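Local coordinates for extracellular solute-binding protein, family 1 (Trichodesmium erythraeum IMS101, PDB 6G7N) that binds ferric iron and probably serves as the periplasmic solute-binding component of an ABC transporter for iron uptake, at residues A[1-6]-A[27-32]; A[14-19]-A[261-266]. All coordinates share one frame; numbering follows the deposited sequence. Where two conformers were deposited one is given.

Interaction 1 of 2, residues A[1-6]-A[27-32]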
loop_
_atom_site.group_PDB
_atom_site.type_symbol
_atom_site.label_atom_id
_atom_site.label_comp_id
_atom_site.label_asym_id
_atom_site.label_seq_id
_atom_site.Cartn_x
_atom_site.Cartn_y
_atom_site.Cartn_z
ATOM N N GLY A 1 -26.203 10.346 -15.219
ATOM C CA GLY A 1 -25.035 11.141 -15.680
ATOM C C GLY A 1 -23.903 11.342 -14.678
ATOM O O GLY A 1 -23.104 12.274 -14.821
ATOM N N ALA A 2 -23.830 10.479 -13.675
ATOM C CA ALA A 2 -22.804 10.574 -12.655
ATOM C C ALA A 2 -22.470 9.222 -12.093
ATOM O O ALA A 2 -23.245 8.261 -12.197
ATOM C CB ALA A 2 -23.260 11.503 -11.538
ATOM N N ILE A 3 -21.320 9.169 -11.441
ATOM C CA ILE A 3 -20.985 8.059 -10.567
ATOM C C ILE A 3 -20.689 8.580 -9.160
ATOM O O ILE A 3 -20.182 9.690 -8.997
ATOM C CB ILE A 3 -19.803 7.237 -11.087
ATOM C CG1 ILE A 3 -18.545 8.100 -11.240
ATOM C CG2 ILE A 3 -20.175 6.586 -12.402
ATOM C CD1 ILE A 3 -17.306 7.278 -11.432
ATOM N N ASN A 4 -20.958 7.744 -8.168
ATOM C CA ASN A 4 -20.658 8.046 -6.779
ATOM C C ASN A 4 -19.427 7.260 -6.350
ATOM O O ASN A 4 -19.481 6.031 -6.226
ATOM C CB ASN A 4 -21.868 7.716 -5.918
ATOM C CG ASN A 4 -23.081 8.517 -6.318
ATOM O OD1 ASN A 4 -22.998 9.731 -6.449
ATOM N ND2 ASN A 4 -24.202 7.837 -6.538
ATOM N N LEU A 5 -18.339 8.004 -6.141
ATOM C CA LEU A 5 -17.046 7.455 -5.729
ATOM C C LEU A 5 -16.895 7.589 -4.224
ATOM O O LEU A 5 -16.812 8.712 -3.716
ATOM C CB LEU A 5 -15.953 8.236 -6.435
ATOM C CG LEU A 5 -14.511 7.924 -6.025
ATOM C CD1 LEU A 5 -14.122 6.457 -6.185
ATOM C CD2 LEU A 5 -13.508 8.831 -6.744
ATOM N N TYR A 6 -16.888 6.452 -3.525
ATOM C CA TYR A 6 -16.621 6.407 -2.066
ATOM C C TYR A 6 -15.139 6.055 -1.929
ATOM O O TYR A 6 -14.715 4.962 -2.278
ATOM C CB TYR A 6 -17.460 5.331 -1.394
ATOM C CG TYR A 6 -18.906 5.669 -1.089
ATOM C CD1 TYR A 6 -19.717 6.338 -1.998
ATOM C CD2 TYR A 6 -19.478 5.226 0.095
ATOM C CE1 TYR A 6 -21.053 6.598 -1.710
ATOM C CE2 TYR A 6 -20.808 5.451 0.383
ATOM C CZ TYR A 6 -21.600 6.140 -0.512
ATOM O OH TYR A 6 -22.934 6.346 -0.210
ATOM N N LEU A 27 -19.629 11.822 -17.706
ATOM C CA LEU A 27 -20.100 11.456 -16.371
ATOM C C LEU A 27 -19.414 12.287 -15.304
ATOM O O LEU A 27 -18.195 12.349 -15.276
ATOM C CB LEU A 27 -19.780 9.995 -16.116
ATOM C CG LEU A 27 -20.538 9.012 -16.997
ATOM C CD1 LEU A 27 -19.972 7.621 -16.806
ATOM C CD2 LEU A 27 -22.042 9.011 -16.751
ATOM N N LYS A 28 -20.197 12.920 -14.433
ATOM C CA LYS A 28 -19.677 13.616 -13.269
ATOM C C LYS A 28 -19.242 12.590 -12.228
ATOM O O LYS A 28 -19.800 11.497 -12.132
ATOM C CB LYS A 28 -20.745 14.532 -12.677
ATOM C CG LYS A 28 -20.268 15.362 -11.508
ATOM C CD LYS A 28 -21.329 16.304 -10.969
ATOM C CE LYS A 28 -20.783 17.064 -9.767
ATOM N NZ LYS A 28 -21.799 17.981 -9.201
ATOM N N VAL A 29 -18.239 12.972 -11.449
ATOM C CA VAL A 29 -17.781 12.191 -10.298
ATOM C C VAL A 29 -18.210 12.892 -9.012
ATOM O O VAL A 29 -17.750 14.011 -8.738
ATOM C CB VAL A 29 -16.255 12.015 -10.290
ATOM C CG1 VAL A 29 -15.815 11.191 -9.078
ATOM C CG2 VAL A 29 -15.776 11.396 -11.610
ATOM N N ASN A 30 -19.099 12.244 -8.253
ATOM C CA ASN A 30 -19.504 12.723 -6.938
ATOM C C ASN A 30 -18.632 12.002 -5.913
ATOM O O ASN A 30 -18.690 10.789 -5.800
ATOM C CB ASN A 30 -20.962 12.386 -6.670
ATOM C CG ASN A 30 -21.919 13.084 -7.606
ATOM O OD1 ASN A 30 -21.707 14.234 -7.994
ATOM N ND2 ASN A 30 -22.994 12.382 -7.970
ATOM N N LEU A 31 -17.838 12.758 -5.162
ATOM C CA LEU A 31 -16.901 12.209 -4.191
ATOM C C LEU A 31 -17.489 12.153 -2.790
ATOM O O LEU A 31 -17.945 13.192 -2.287
ATOM C CB LEU A 31 -15.630 13.051 -4.186
ATOM C CG LEU A 31 -14.564 12.606 -3.191
ATOM C CD1 LEU A 31 -13.926 11.270 -3.553
ATOM C CD2 LEU A 31 -13.494 13.671 -3.098
ATOM N N ILE A 32 -17.460 10.968 -2.176
ATOM C CA ILE A 32 -17.803 10.751 -0.770
ATOM C C ILE A 32 -16.537 10.235 -0.112
ATOM O O ILE A 32 -15.997 9.240 -0.525
ATOM C CB ILE A 32 -18.959 9.715 -0.639
ATOM C CG1 ILE A 32 -20.240 10.211 -1.365
ATOM C CG2 ILE A 32 -19.249 9.369 0.810
ATOM C CD1 ILE A 32 -20.758 11.553 -0.950
#

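Interaction 2 of 2, residues A[14-19]-A[261-266]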
loop_
_atom_site.group_PDB
_atom_site.type_symbol
_atom_site.label_atom_id
_atom_site.label_comp_id
_atom_site.label_asym_id
_atom_site.label_seq_id
_atom_site.Cartn_x
_atom_site.Cartn_y
_atom_site.Cartn_z
ATOM N N ASP A 14 -6.236 14.830 -7.584
ATOM C CA ASP A 14 -7.094 13.901 -8.297
ATOM C C ASP A 14 -8.288 14.586 -8.962
ATOM O O ASP A 14 -8.894 14.005 -9.842
ATOM C CB ASP A 14 -7.613 12.779 -7.366
ATOM C CG ASP A 14 -6.503 11.860 -6.833
ATOM O OD1 ASP A 14 -5.453 11.753 -7.496
ATOM O OD2 ASP A 14 -6.689 11.242 -5.757
ATOM N N GLN A 15 -8.607 15.818 -8.568
ATOM C CA GLN A 15 -9.671 16.545 -9.322
ATOM C C GLN A 15 -9.390 16.651 -10.837
ATOM O O GLN A 15 -10.308 16.574 -11.646
ATOM C CB GLN A 15 -9.906 17.929 -8.739
ATOM C CG GLN A 15 -11.183 18.580 -9.268
ATOM C CD GLN A 15 -12.438 17.824 -8.882
ATOM O OE1 GLN A 15 -12.611 17.494 -7.728
ATOM N NE2 GLN A 15 -13.307 17.512 -9.853
ATOM N N ALA A 16 -8.109 16.686 -11.214
ATOM C CA ALA A 16 -7.734 16.669 -12.653
ATOM C C ALA A 16 -8.162 15.380 -13.351
ATOM O O ALA A 16 -8.585 15.392 -14.494
ATOM C CB ALA A 16 -6.237 16.893 -12.837
ATOM N N LEU A 17 -8.058 14.271 -12.627
ATOM C CA LEU A 17 -8.472 13.023 -13.151
ATOM C C LEU A 17 -10.009 12.997 -13.312
ATOM O O LEU A 17 -10.495 12.563 -14.352
ATOM C CB LEU A 17 -7.901 11.980 -12.195
ATOM C CG LEU A 17 -7.959 10.553 -12.577
ATOM C CD1 LEU A 17 -6.819 9.816 -11.922
ATOM C CD2 LEU A 17 -9.303 10.031 -12.111
ATOM N N TYR A 18 -10.742 13.483 -12.306
ATOM C CA TYR A 18 -12.194 13.429 -12.400
ATOM C C TYR A 18 -12.653 14.306 -13.565
ATOM O O TYR A 18 -13.516 13.918 -14.318
ATOM C CB TYR A 18 -12.874 13.879 -11.099
ATOM C CG TYR A 18 -12.405 13.179 -9.835
ATOM C CD1 TYR A 18 -11.829 11.908 -9.839
ATOM C CD2 TYR A 18 -12.515 13.837 -8.621
ATOM C CE1 TYR A 18 -11.371 11.322 -8.677
ATOM C CE2 TYR A 18 -12.073 13.263 -7.445
ATOM C CZ TYR A 18 -11.492 12.009 -7.475
ATOM O OH TYR A 18 -11.015 11.418 -6.310
ATOM N N ASP A 19 -12.066 15.489 -13.689
ATOM C CA ASP A 19 -12.456 16.411 -14.760
ATOM C C ASP A 19 -12.152 15.862 -16.150
ATOM O O ASP A 19 -12.953 16.018 -17.055
ATOM C CB ASP A 19 -11.781 17.763 -14.537
ATOM C CG ASP A 19 -12.343 18.532 -13.311
ATOM O OD1 ASP A 19 -13.345 18.092 -12.717
ATOM O OD2 ASP A 19 -11.735 19.522 -12.932
ATOM N N GLN A 261 -2.906 7.211 -14.992
ATOM C CA GLN A 261 -1.890 6.542 -14.204
ATOM C C GLN A 261 -0.868 7.518 -13.649
ATOM O O GLN A 261 -0.476 7.432 -12.478
ATOM C CB GLN A 261 -1.194 5.440 -15.031
ATOM C CG GLN A 261 -2.021 4.165 -15.140
ATOM C CD GLN A 261 -1.936 3.402 -13.843
ATOM O OE1 GLN A 261 -0.875 2.864 -13.486
ATOM N NE2 GLN A 261 -3.042 3.379 -13.108
ATOM N N LYS A 262 -0.442 8.454 -14.489
ATOM C CA LYS A 262 0.501 9.481 -14.027
ATOM C C LYS A 262 -0.114 10.320 -12.906
ATOM O O LYS A 262 0.498 10.504 -11.841
ATOM C CB LYS A 262 0.913 10.367 -15.184
ATOM C CG LYS A 262 1.804 11.530 -14.784
ATOM C CD LYS A 262 2.173 12.422 -15.965
ATOM C CE LYS A 262 2.961 13.657 -15.554
ATOM N NZ LYS A 262 4.250 13.307 -14.924
ATOM N N ILE A 263 -1.293 10.872 -13.125
ATOM C CA ILE A 263 -1.872 11.780 -12.148
ATOM C C ILE A 263 -2.161 11.051 -10.837
ATOM O O ILE A 263 -1.837 11.567 -9.756
ATOM C CB ILE A 263 -3.173 12.391 -12.686
ATOM C CG1 ILE A 263 -2.907 13.321 -13.877
ATOM C CG2 ILE A 263 -3.916 13.138 -11.583
ATOM C CD1 ILE A 263 -4.127 13.651 -14.706
ATOM N N PHE A 264 -2.747 9.865 -10.927
ATOM C CA PHE A 264 -3.156 9.153 -9.728
ATOM C C PHE A 264 -1.943 8.699 -8.930
ATOM O O PHE A 264 -1.922 8.824 -7.696
ATOM C CB PHE A 264 -4.026 7.957 -10.110
ATOM C CG PHE A 264 -4.569 7.205 -8.934
ATOM C CD1 PHE A 264 -5.496 7.775 -8.065
ATOM C CD2 PHE A 264 -4.089 5.930 -8.639
ATOM C CE1 PHE A 264 -5.973 7.063 -6.982
ATOM C CE2 PHE A 264 -4.552 5.240 -7.545
ATOM C CZ PHE A 264 -5.505 5.804 -6.732
ATOM N N SER A 265 -0.943 8.127 -9.601
ATOM C CA SER A 265 0.225 7.629 -8.878
ATOM C C SER A 265 1.023 8.788 -8.286
ATOM O O SER A 265 1.417 8.770 -7.113
ATOM C CB SER A 265 1.091 6.741 -9.787
ATOM O OG SER A 265 0.317 5.711 -10.391
ATOM N N GLU A 266 1.259 9.824 -9.082
ATOM C CA GLU A 266 2.082 10.924 -8.640
ATOM C C GLU A 266 1.452 11.724 -7.526
ATOM O O GLU A 266 2.181 12.291 -6.702
ATOM C CB GLU A 266 2.501 11.801 -9.810
ATOM C CG GLU A 266 3.441 11.044 -10.731
ATOM C CD GLU A 266 3.991 11.862 -11.868
ATOM O OE1 GLU A 266 3.700 13.087 -11.973
ATOM O OE2 GLU A 266 4.723 11.262 -12.696
HETATM O O HOH W 1 -3.412 10.503 -6.099
HETATM O O HOH W 2 -3.416 13.271 -8.196
#

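Interaction 1 of 2, residues A[1-6]-A[27-32]
Leu27 meets the chain's first residue with one branch of its side chain, CD2, which lies 3.6 Å from Gly1 C, and the side chain also touches Phe21 of the preceding helix. Lys28 begins the strand proper: its N donates to Gly1 O and its O accepts from Ile3 N, the start of the alternating ladder by which parallel strands are joined. Val29 brings CG1 within 4.0 Å of Leu5 CB, on the face that Ile3, Leu5 and Leu31 share and that helix 15-25 covers through Tyr18 and Phe21. Strands 2-7 and 28-33 with that helix form a beta-alpha-beta unit, the repeating element of the solute-binding fold. Asn30 uses its backbone to bond Ile3 O and Leu5 N, and on the other face its side chain runs beside that of Asn4, ND2 donating to Asn4 OD1 at 3.1 Å with the amide planes only 23° apart. An alanine here would probably leave Asn4 OD1 without this donor and the Asn4 amide held mainly through ND2, which bonds Pro51 O. Leu31 sets CD1 4.0 Å from Leu5 CD2. Ile32, with CG2 anti to its own backbone N, holds that methyl 4.0 Å above the centre of the Tyr6 ring, a CH-pi contact; the ring's hydroxyl is bonded to Glu46. Ile32 N donates to Leu5 O at 2.8 Å, and the ladder runs on to Ser7.

Interaction 2 of 2, residues A[14-19]-A[261-266]
Leu17 of helix 15-25 and Asp14, three residues earlier in the chain, face Ile263 and Phe264 near the end of helix 258-266, so that two roughly antiparallel helices pack together in the solute-binding fold; the axes of 15-19 and 261-266 come within 9.6 Å at an angle of 154°. The apolar part is small, with branch methyls meeting CB atoms. In one of its two conformers Leu17 brings CD1 to 3.8 Å from Phe264 CB, the two side chains crossing at a slant. Leu17 CB lies near Ile263 CG2, while Ala16 CB and Ile263 CD1 meet at 4.3 Å nearer the solvent. Leu17 also touches Phe251, Tyr254 and Leu255 of helix 245-255.

The polar part runs through water, with no direct hydrogen bond between the segments. The Asp14 carboxylate is divided in its duties: OD2 takes a bond from Tyr11 N, and OD1 points to the second helix. Arg9, which lines the ligand pocket, also bonds Phe264 O and makes a cation-pi contact with the Phe264 ring. Two waters link Asp14 OD1 to backbone carbonyls, one to Phe264 O and the other, 2.6 Å from Asp14 OD1, to Ile263 O at 2.8 Å.

In the fold
Helix 15-25 connects the two contacts: it follows strand 2-7 and precedes strand 28-33, so it is the crossover helix of the beta-alpha-beta unit whose strands pair in interaction 1, and residues 14-19 carry one side of interaction 2. The centres lie 15 Å apart. Tyr18, which takes no part across interaction 2 itself, packs on the strands of interaction 1, its OH 3.6 Å from Leu5 CD2 and its CB 3.9 Å from Val29 CG2. Interaction 1 joins chain regions 21 residues apart, whereas interaction 2 brings in helix 258-266 from 242 residues further on. One helix thereby packs on the N-terminal strands and on a late helix, whose Phe264 side chain lies about 8 Å from the bound D-alanine.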